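Local coordinates for protein trehalose-6-phosphate phosphatase (Candida albicans, PDB 5DXF) that belongs to glycosyltransferase family 20 and probably adopts the two-domain GT-B fold, with Rossmann-like halves facing each other across a cleft, at residues L491-K494 against E495-L499; L499-K502 against L503-V507; T461-A464 against T465-D469. All coordinates share one frame; numbering follows the deposited sequence.

Interaction 1. Residues L491-K494 against E495-L499; sequences LSTK and EKVSL
Glu495 reaches back along the helix start to Ser492, bringing one carboxylate oxygen to both the backbone and the hydroxyl of that serine. Its CG lies anti to the carbonyl carbon (chi1 -80°) and the chain beyond is extended, which carries OE1 to the serine. Ser492 N donates to Glu495 OE1 at 3.0 Å, meeting the oxygen nearly end-on to its C-O bond, with an N-H...O angle of 153°. Ser492 OG adds a weak bond to Glu495 OE1 at 3.1 Å. Leu491 crosses the glutamate side chain at about a right angle, with its methyl CD2 3.5 Å from Glu495 OE1. On its other flank, Leu491 CB rests 3.8 Å from Lys496 CG, the aliphatic part of a lysine whose end turns away. The next bonds are ordinary helical ones: Lys496 N to Ser492 O at 3.2 Å, and Val497 N to Thr493 O at 2.9 Å. Leu491 and Leu499 both pack on Ile471 of strand 471-473, on the side of the turn that faces the fold. With Ser492 as N-cap and Glu495 three residues on, binding the serine's backbone N-H, the arrangement fits the glutamate half of a capping box at the start of helix 493-509.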
ATOM      1  N   LEU A 491      26.915  -6.284  11.085  1.00 67.20           N
ATOM      2  CA  LEU A 491      26.565  -7.700  11.102  1.00 58.73           C
ATOM      3  C   LEU A 491      27.633  -8.546  10.419  1.00 72.24           C
ATOM      4  O   LEU A 491      28.203  -8.139   9.408  1.00 71.04           O
ATOM      5  CB  LEU A 491      25.214  -7.933  10.421  1.00 60.61           C
ATOM      6  CG  LEU A 491      23.959  -7.553  11.204  1.00 70.29           C
ATOM      7  CD1 LEU A 491      22.718  -7.878  10.391  1.00 61.29           C
ATOM      8  CD2 LEU A 491      23.932  -8.274  12.542  1.00 61.55           C
ATOM      9  N   SER A 492      27.906  -9.721  10.978  1.00 75.91           N
ATOM     10  CA  SER A 492      28.830 -10.655  10.347  1.00 69.82           C
ATOM     11  C   SER A 492      28.190 -11.182   9.069  1.00 67.02           C
ATOM     12  O   SER A 492      26.972 -11.099   8.904  1.00 67.99           O
ATOM     13  CB  SER A 492      29.187 -11.803  11.293  1.00 73.25           C
ATOM     14  OG  SER A 492      28.100 -12.699  11.449  1.00 78.81           O
ATOM     15  N   THR A 493      29.008 -11.714   8.167  1.00 63.74           N
ATOM     16  CA  THR A 493      28.521 -12.176   6.871  1.00 66.29           C
ATOM     17  C   THR A 493      27.439 -13.249   7.022  1.00 67.68           C
ATOM     18  O   THR A 493      26.355 -13.130   6.444  1.00 65.67           O
ATOM     19  CB  THR A 493      29.677 -12.717   6.006  1.00 62.77           C
ATOM     20  OG1 THR A 493      30.777 -11.798   6.053  1.00 62.72           O
ATOM     21  CG2 THR A 493      29.233 -12.892   4.559  1.00 56.42           C
ATOM     22  N   LYS A 494      27.724 -14.273   7.824  1.00 79.29           N
ATOM     23  CA  LYS A 494      26.790 -15.381   8.033  1.00 75.63           C
ATOM     24  C   LYS A 494      25.440 -14.938   8.600  1.00 75.48           C
ATOM     25  O   LYS A 494      24.405 -15.467   8.206  1.00 79.28           O
ATOM     26  CB  LYS A 494      27.409 -16.438   8.953  1.00 80.43           C
ATOM     27  CG  LYS A 494      27.996 -17.633   8.210  1.00 76.79           C
ATOM     28  CD  LYS A 494      28.086 -18.865   9.103  1.00 73.90           C
ATOM     29  CE  LYS A 494      28.180 -20.148   8.280  1.00 75.56           C
ATOM     30  NZ  LYS A 494      26.907 -20.931   8.314  1.00 62.19           N
ATOM     31  N   GLU A 495      25.454 -13.983   9.526  1.00 72.28           N
ATOM     32  CA  GLU A 495      24.215 -13.428  10.065  1.00 69.00           C
ATOM     33  C   GLU A 495      23.372 -12.809   8.947  1.00 70.13           C
ATOM     34  O   GLU A 495      22.172 -13.075   8.838  1.00 65.32           O
ATOM     35  CB  GLU A 495      24.516 -12.391  11.156  1.00 65.04           C
ATOM     36  CG  GLU A 495      24.845 -12.993  12.524  1.00 68.74           C
ATOM     37  CD  GLU A 495      25.481 -11.992  13.472  1.00 76.98           C
ATOM     38  OE1 GLU A 495      26.042 -10.985  12.990  1.00 80.55           O
ATOM     39  OE2 GLU A 495      25.426 -12.214  14.701  1.00 81.63           O
ATOM     40  N   LYS A 496      24.017 -11.993   8.115  1.00 62.18           N
ATOM     41  CA  LYS A 496      23.378 -11.403   6.942  1.00 61.57           C
ATOM     42  C   LYS A 496      22.764 -12.472   6.039  1.00 60.02           C
ATOM     43  O   LYS A 496      21.567 -12.421   5.745  1.00 54.13           O
ATOM     44  CB  LYS A 496      24.382 -10.558   6.150  1.00 60.54           C
ATOM     45  CG  LYS A 496      24.905  -9.337   6.897  1.00 62.85           C
ATOM     46  CD  LYS A 496      26.158  -8.752   6.241  1.00 60.88           C
ATOM     47  CE  LYS A 496      25.873  -8.171   4.865  1.00 60.20           C
ATOM     48  NZ  LYS A 496      27.029  -7.374   4.355  1.00 36.45           N
ATOM     49  N   VAL A 497      23.572 -13.442   5.611  1.00 70.54           N
ATOM     50  CA  VAL A 497      23.088 -14.482   4.701  1.00 66.36           C
ATOM     51  C   VAL A 497      21.929 -15.284   5.299  1.00 69.02           C
ATOM     52  O   VAL A 497      20.921 -15.501   4.633  1.00 61.96           O
ATOM     53  CB  VAL A 497      24.211 -15.461   4.295  1.00 70.34           C
ATOM     54  CG1 VAL A 497      23.707 -16.450   3.243  1.00 61.54           C
ATOM     55  CG2 VAL A 497      25.436 -14.697   3.790  1.00 59.66           C
ATOM     56  N   SER A 498      22.065 -15.714   6.551  1.00 67.49           N
ATOM     57  CA  SER A 498      21.004 -16.468   7.216  1.00 81.92           C
ATOM     58  C   SER A 498      19.702 -15.674   7.310  1.00 76.22           C
ATOM     59  O   SER A 498      18.631 -16.171   6.933  1.00 74.76           O
ATOM     60  CB  SER A 498      21.453 -16.905   8.614  1.00 89.84           C
ATOM     61  OG  SER A 498      21.775 -15.788   9.424  1.00 97.92           O
ATOM     62  N   LEU A 499      19.798 -14.446   7.814  1.00 73.51           N
ATOM     63  CA  LEU A 499      18.622 -13.599   7.975  1.00 68.50           C
ATOM     64  C   LEU A 499      17.936 -13.356   6.633  1.00 68.49           C
ATOM     65  O   LEU A 499      16.707 -13.453   6.520  1.00 58.52           O
ATOM     66  CB  LEU A 499      19.007 -12.272   8.629  1.00 61.68           C
ATOM     67  CG  LEU A 499      17.857 -11.406   9.142  1.00 63.03           C
ATOM     68  CD1 LEU A 499      16.762 -12.281   9.726  1.00 68.01           C
ATOM     69  CD2 LEU A 499      18.372 -10.430  10.185  1.00 63.77           C
TER

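Interaction 2. Residues L499-K502 against L503-V507; sequences LESK and LYEKV
Leu503 projects from helix 493-509 beside Leu499, one turn earlier, and its atoms can be followed outward from the backbone. CB lies 3.5 Å from Leu499 O, the same oxygen that accepts the hydrogen bond from Leu503 N at 2.9 Å. With CG anti to the carbonyl carbon (chi1 -61°), beside the backbone N, CG itself comes 3.2 Å from Leu499 O and 4.1 Å from Leu499 CD1. From there the fork opens: CD1 is still 3.8 Å from Leu499 O, while the side chain as a whole is buried against Val445 of helix 439-447 and Ala470. This is the i to i+4 ridge on the inner face of an amphipathic helix, lying against the C-terminal half of the presumed GT-B fold, where Val507, a turn further on, also packs on Val445 and Leu442. The neighbouring pair, Glu500 and Tyr504, is joined through Tyr504 N to Glu500 O at 2.9 Å. Beside the backbone bond, Glu500 OE1 comes 3.9 Å from Tyr504 CB, and the carboxylate plane is turned 66° from that of the ring. The tyrosine ring continues away from the glutamate, and its hydroxyl is hydrogen-bonded to Glu307 OE2 and Lys449 NZ. Ser501, Lys502 and Glu505 lie on the exposed face, as does Lys506, whose NZ makes a weak bond to Val466 O; Glu505 N is bonded to Ser501 O at 3.0 Å.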
ATOM      1  N   LEU A 499      19.798 -14.446   7.814  1.00 73.51           N
ATOM      2  CA  LEU A 499      18.622 -13.599   7.975  1.00 68.50           C
ATOM      3  C   LEU A 499      17.936 -13.356   6.633  1.00 68.49           C
ATOM      4  O   LEU A 499      16.707 -13.453   6.520  1.00 58.52           O
ATOM      5  CB  LEU A 499      19.007 -12.272   8.629  1.00 61.68           C
ATOM      6  CG  LEU A 499      17.857 -11.406   9.142  1.00 63.03           C
ATOM      7  CD1 LEU A 499      16.762 -12.281   9.726  1.00 68.01           C
ATOM      8  CD2 LEU A 499      18.372 -10.430  10.185  1.00 63.77           C
ATOM      9  N   GLU A 500      18.737 -13.064   5.613  1.00 59.74           N
ATOM     10  CA  GLU A 500      18.198 -12.868   4.275  1.00 62.26           C
ATOM     11  C   GLU A 500      17.551 -14.142   3.752  1.00 62.50           C
ATOM     12  O   GLU A 500      16.570 -14.069   3.027  1.00 53.14           O
ATOM     13  CB  GLU A 500      19.281 -12.400   3.305  1.00 55.51           C
ATOM     14  CG  GLU A 500      18.944 -11.101   2.584  1.00 65.74           C
ATOM     15  CD  GLU A 500      17.574 -11.106   1.937  1.00 57.51           C
ATOM     16  OE1 GLU A 500      17.346 -11.904   1.003  1.00 58.37           O
ATOM     17  OE2 GLU A 500      16.724 -10.299   2.363  1.00 63.55           O
ATOM     18  N   SER A 501      18.097 -15.303   4.107  1.00 65.31           N
ATOM     19  CA  SER A 501      17.480 -16.564   3.713  1.00 64.83           C
ATOM     20  C   SER A 501      16.076 -16.620   4.293  1.00 60.16           C
ATOM     21  O   SER A 501      15.084 -16.682   3.547  1.00 57.41           O
ATOM     22  CB  SER A 501      18.299 -17.768   4.182  1.00 73.49           C
ATOM     23  OG  SER A 501      17.712 -18.977   3.727  1.00 75.76           O
ATOM     24  N   LYS A 502      16.012 -16.563   5.624  1.00 57.44           N
ATOM     25  CA  LYS A 502      14.752 -16.604   6.365  1.00 64.97           C
ATOM     26  C   LYS A 502      13.701 -15.662   5.785  1.00 62.09           C
ATOM     27  O   LYS A 502      12.585 -16.084   5.447  1.00 56.26           O
ATOM     28  CB  LYS A 502      14.998 -16.260   7.839  1.00 64.56           C
ATOM     29  CG  LYS A 502      15.994 -17.176   8.536  1.00 68.57           C
ATOM     30  CD  LYS A 502      16.285 -16.723   9.959  1.00 69.88           C
ATOM     31  CE  LYS A 502      17.251 -17.682  10.642  1.00 71.26           C
ATOM     32  NZ  LYS A 502      16.661 -18.350  11.837  1.00 74.21           N
ATOM     33  N   LEU A 503      14.071 -14.390   5.655  1.00 57.04           N
ATOM     34  CA  LEU A 503      13.161 -13.377   5.133  1.00 57.39           C
ATOM     35  C   LEU A 503      12.767 -13.639   3.684  1.00 51.26           C
ATOM     36  O   LEU A 503      11.634 -13.377   3.290  1.00 51.23           O
ATOM     37  CB  LEU A 503      13.786 -11.986   5.237  1.00 58.90           C
ATOM     38  CG  LEU A 503      14.144 -11.498   6.637  1.00 61.40           C
ATOM     39  CD1 LEU A 503      14.795 -10.127   6.561  1.00 50.52           C
ATOM     40  CD2 LEU A 503      12.908 -11.464   7.514  1.00 57.57           C
ATOM     41  N   TYR A 504      13.701 -14.154   2.893  1.00 62.13           N
ATOM     42  CA  TYR A 504      13.451 -14.382   1.475  1.00 57.27           C
ATOM     43  C   TYR A 504      12.411 -15.473   1.282  1.00 62.46           C
ATOM     44  O   TYR A 504      11.410 -15.255   0.600  1.00 61.37           O
ATOM     45  CB  TYR A 504      14.742 -14.738   0.742  1.00 56.18           C
ATOM     46  CG  TYR A 504      14.595 -14.890  -0.751  1.00 62.09           C
ATOM     47  CD1 TYR A 504      14.462 -13.781  -1.577  1.00 56.58           C
ATOM     48  CD2 TYR A 504      14.603 -16.144  -1.337  1.00 67.08           C
ATOM     49  CE1 TYR A 504      14.332 -13.923  -2.951  1.00 61.99           C
ATOM     50  CE2 TYR A 504      14.475 -16.298  -2.703  1.00 73.31           C
ATOM     51  CZ  TYR A 504      14.341 -15.189  -3.505  1.00 71.56           C
ATOM     52  OH  TYR A 504      14.213 -15.360  -4.863  1.00 63.56           O
ATOM     53  N   GLU A 505      12.623 -16.639   1.887  1.00 67.52           N
ATOM     54  CA  GLU A 505      11.614 -17.690   1.769  1.00 66.30           C
ATOM     55  C   GLU A 505      10.312 -17.292   2.473  1.00 58.70           C
ATOM     56  O   GLU A 505       9.234 -17.737   2.077  1.00 56.82           O
ATOM     57  CB  GLU A 505      12.133 -19.031   2.307  1.00 63.71           C
ATOM     58  CG  GLU A 505      13.071 -18.946   3.489  1.00 68.97           C
ATOM     59  CD  GLU A 505      13.285 -20.295   4.133  1.00 85.97           C
ATOM     60  OE1 GLU A 505      13.935 -21.164   3.511  1.00 98.85           O
ATOM     61  OE2 GLU A 505      12.787 -20.489   5.262  1.00 86.24           O
ATOM     62  N   LYS A 506      10.400 -16.437   3.493  1.00 55.24           N
ATOM     63  CA  LYS A 506       9.181 -15.968   4.152  1.00 58.95           C
ATOM     64  C   LYS A 506       8.345 -15.092   3.216  1.00 60.35           C
ATOM     65  O   LYS A 506       7.115 -15.155   3.228  1.00 58.47           O
ATOM     66  CB  LYS A 506       9.495 -15.198   5.435  1.00 62.74           C
ATOM     67  CG  LYS A 506       8.267 -14.977   6.311  1.00 71.13           C
ATOM     68  CD  LYS A 506       7.599 -16.306   6.659  1.00 76.13           C
ATOM     69  CE  LYS A 506       6.296 -16.110   7.423  1.00 71.44           C
ATOM     70  NZ  LYS A 506       5.296 -15.335   6.637  1.00 71.81           N
ATOM     71  N   VAL A 507       9.023 -14.277   2.411  1.00 52.60           N
ATOM     72  CA  VAL A 507       8.372 -13.445   1.404  1.00 55.03           C
ATOM     73  C   VAL A 507       7.834 -14.307   0.267  1.00 61.54           C
ATOM     74  O   VAL A 507       6.717 -14.095  -0.212  1.00 58.74           O
ATOM     75  CB  VAL A 507       9.342 -12.384   0.833  1.00 62.76           C
ATOM     76  CG1 VAL A 507       8.750 -11.712  -0.396  1.00 46.71           C
ATOM     77  CG2 VAL A 507       9.670 -11.346   1.893  1.00 52.81           C
TER

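Interaction 3. Residues T461-A464 against T465-D469; sequences TGTA and TVLKD
In Thr463, chi1 of -54° sets the methyl CG2 anti to the backbone N, and in Leu467 the same value sets CG anti to the carbonyl carbon, so the two side chains run alongside each other and point the same way. Thr463 CG2 comes within 3.7 Å of Leu467 CD1. It also touches the valine between, with Thr463 CG2 lying 3.9 Å from Val466 CG2. The threonine hydroxyl takes a different direction and is bonded to Asn438 N, while Leu467 is buried among Leu442, Leu455, Leu503 and Val507. The backbone that carries them winds tightly. Thr463 O receives Leu467 N at 2.9 Å, nearly in line with its C=O bond. The same oxygen also receives Val466 N at 2.9 Å, but from above the carbonyl plane, 59° out of it. One residue earlier, Gly462 O accepts Thr465 N at 2.9 Å, again from a donor well above the plane. The turn then changes character at Leu467, the centre of an inverse gamma turn, where Lys468 N makes a weak 3.2 Å bond to Val466 O and the chain heads for strand 471-473. Thr461 OG1 and Gly462 N both bond Asp435 OD1, tying the start of the loop to the segment before helix 439-447. The chemistry implies a division of labour: in the buried Thr463 the carbonyl oxygen is shared by two N-H groups, the one from Leu467 much the straighter, the hydroxyl is satisfied by Asn438 N, and the methyl joins Leu467 in the apolar interior.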
ATOM      1  N   THR A 461       4.657  -1.151  11.466  1.00 61.28           N
ATOM      2  CA  THR A 461       4.232  -1.430  10.100  1.00 66.30           C
ATOM      3  C   THR A 461       3.616  -2.823  10.033  1.00 62.81           C
ATOM      4  O   THR A 461       3.959  -3.704  10.822  1.00 65.96           O
ATOM      5  CB  THR A 461       5.393  -1.317   9.087  1.00 65.76           C
ATOM      6  OG1 THR A 461       4.864  -1.282   7.757  1.00 57.34           O
ATOM      7  CG2 THR A 461       6.350  -2.491   9.213  1.00 67.77           C
ATOM      8  N   GLY A 462       2.694  -3.008   9.095  1.00 60.29           N
ATOM      9  CA  GLY A 462       1.994  -4.271   8.950  1.00 60.64           C
ATOM     10  C   GLY A 462       2.910  -5.412   8.547  1.00 65.23           C
ATOM     11  O   GLY A 462       2.645  -6.567   8.864  1.00 60.82           O
ATOM     12  N   THR A 463       3.994  -5.089   7.850  1.00 60.17           N
ATOM     13  CA  THR A 463       4.908  -6.112   7.347  1.00 59.90           C
ATOM     14  C   THR A 463       5.642  -6.807   8.494  1.00 59.17           C
ATOM     15  O   THR A 463       6.047  -7.965   8.374  1.00 57.28           O
ATOM     16  CB  THR A 463       5.924  -5.516   6.352  1.00 60.06           C
ATOM     17  OG1 THR A 463       5.224  -4.823   5.310  1.00 57.66           O
ATOM     18  CG2 THR A 463       6.761  -6.613   5.723  1.00 57.28           C
ATOM     19  N   ALA A 464       5.787  -6.107   9.616  1.00 61.19           N
ATOM     20  CA  ALA A 464       6.339  -6.719  10.820  1.00 65.62           C
ATOM     21  C   ALA A 464       5.536  -7.961  11.219  1.00 62.71           C
ATOM     22  O   ALA A 464       6.070  -8.873  11.854  1.00 62.42           O
ATOM     23  CB  ALA A 464       6.371  -5.717  11.967  1.00 55.16           C
ATOM     24  N   THR A 465       4.259  -7.996  10.839  1.00 56.12           N
ATOM     25  CA  THR A 465       3.409  -9.151  11.108  1.00 56.04           C
ATOM     26  C   THR A 465       3.868 -10.397  10.353  1.00 62.71           C
ATOM     27  O   THR A 465       3.800 -11.510  10.892  1.00 72.57           O
ATOM     28  CB  THR A 465       1.935  -8.854  10.759  1.00 66.86           C
ATOM     29  OG1 THR A 465       1.352  -8.054  11.795  1.00 73.96           O
ATOM     30  CG2 THR A 465       1.130 -10.138  10.605  1.00 83.39           C
ATOM     31  N   VAL A 466       4.351 -10.230   9.125  1.00 64.90           N
ATOM     32  CA  VAL A 466       4.729 -11.398   8.332  1.00 62.90           C
ATOM     33  C   VAL A 466       6.225 -11.710   8.424  1.00 58.78           C
ATOM     34  O   VAL A 466       6.607 -12.876   8.519  1.00 68.14           O
ATOM     35  CB  VAL A 466       4.320 -11.234   6.839  1.00 51.70           C
ATOM     36  CG1 VAL A 466       2.835 -10.920   6.748  1.00 54.91           C
ATOM     37  CG2 VAL A 466       5.138 -10.154   6.135  1.00 63.42           C
ATOM     38  N   LEU A 467       7.063 -10.674   8.425  1.00 51.89           N
ATOM     39  CA  LEU A 467       8.509 -10.857   8.495  1.00 66.86           C
ATOM     40  C   LEU A 467       8.980 -10.766   9.943  1.00 61.98           C
ATOM     41  O   LEU A 467       9.696  -9.834  10.317  1.00 60.00           O
ATOM     42  CB  LEU A 467       9.231  -9.820   7.623  1.00 60.50           C
ATOM     43  CG  LEU A 467       8.800  -9.738   6.154  1.00 58.29           C
ATOM     44  CD1 LEU A 467       9.691  -8.776   5.388  1.00 60.89           C
ATOM     45  CD2 LEU A 467       8.801 -11.110   5.493  1.00 60.53           C
ATOM     46  N   LYS A 468       8.580 -11.745  10.751  1.00 62.03           N
ATOM     47  CA  LYS A 468       8.866 -11.747  12.183  1.00 60.86           C
ATOM     48  C   LYS A 468      10.358 -11.765  12.505  1.00 66.69           C
ATOM     49  O   LYS A 468      10.794 -11.165  13.487  1.00 66.90           O
ATOM     50  CB  LYS A 468       8.183 -12.945  12.858  1.00 72.34           C
ATOM     51  CG  LYS A 468       6.729 -12.705  13.242  1.00 82.60           C
ATOM     52  CD  LYS A 468       6.215 -13.795  14.174  1.00 82.10           C
ATOM     53  CE  LYS A 468       5.821 -15.050  13.411  1.00 86.05           C
ATOM     54  NZ  LYS A 468       5.902 -16.265  14.274  1.00 93.73           N
ATOM     55  N   ASP A 469      11.139 -12.447  11.675  1.00 65.78           N
ATOM     56  CA  ASP A 469      12.563 -12.638  11.944  1.00 66.57           C
ATOM     57  C   ASP A 469      13.418 -11.421  11.589  1.00 59.53           C
ATOM     58  O   ASP A 469      14.600 -11.370  11.926  1.00 65.77           O
ATOM     59  CB  ASP A 469      13.077 -13.865  11.189  1.00 69.52           C
ATOM     60  CG  ASP A 469      12.701 -15.167  11.869  1.00 72.14           C
ATOM     61  OD1 ASP A 469      13.008 -15.316  13.071  1.00 90.66           O
ATOM     62  OD2 ASP A 469      12.097 -16.035  11.206  1.00 74.69           O
TER

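Following the chain, interaction 3 comes first, a compact turn in the connection from strand 455-458 to strand 471-473. After that strand and helix 478-489, interaction 1 starts helix 493-509, and interaction 2 carries straight on along it, the two sharing Leu499. None encloses another, since each contact is local and they follow in series. The helix nevertheless passes back over the earlier loop: Leu499 packs on the Asp469 backbone, and Val507 CG2 is 3.7 Å from Leu467 CD2. Lys506 NZ adds a weak bond to Val466 O. Together they tie the helix to the connection between two strands of the sheet formed by 428-430, 455-458 and 471-473.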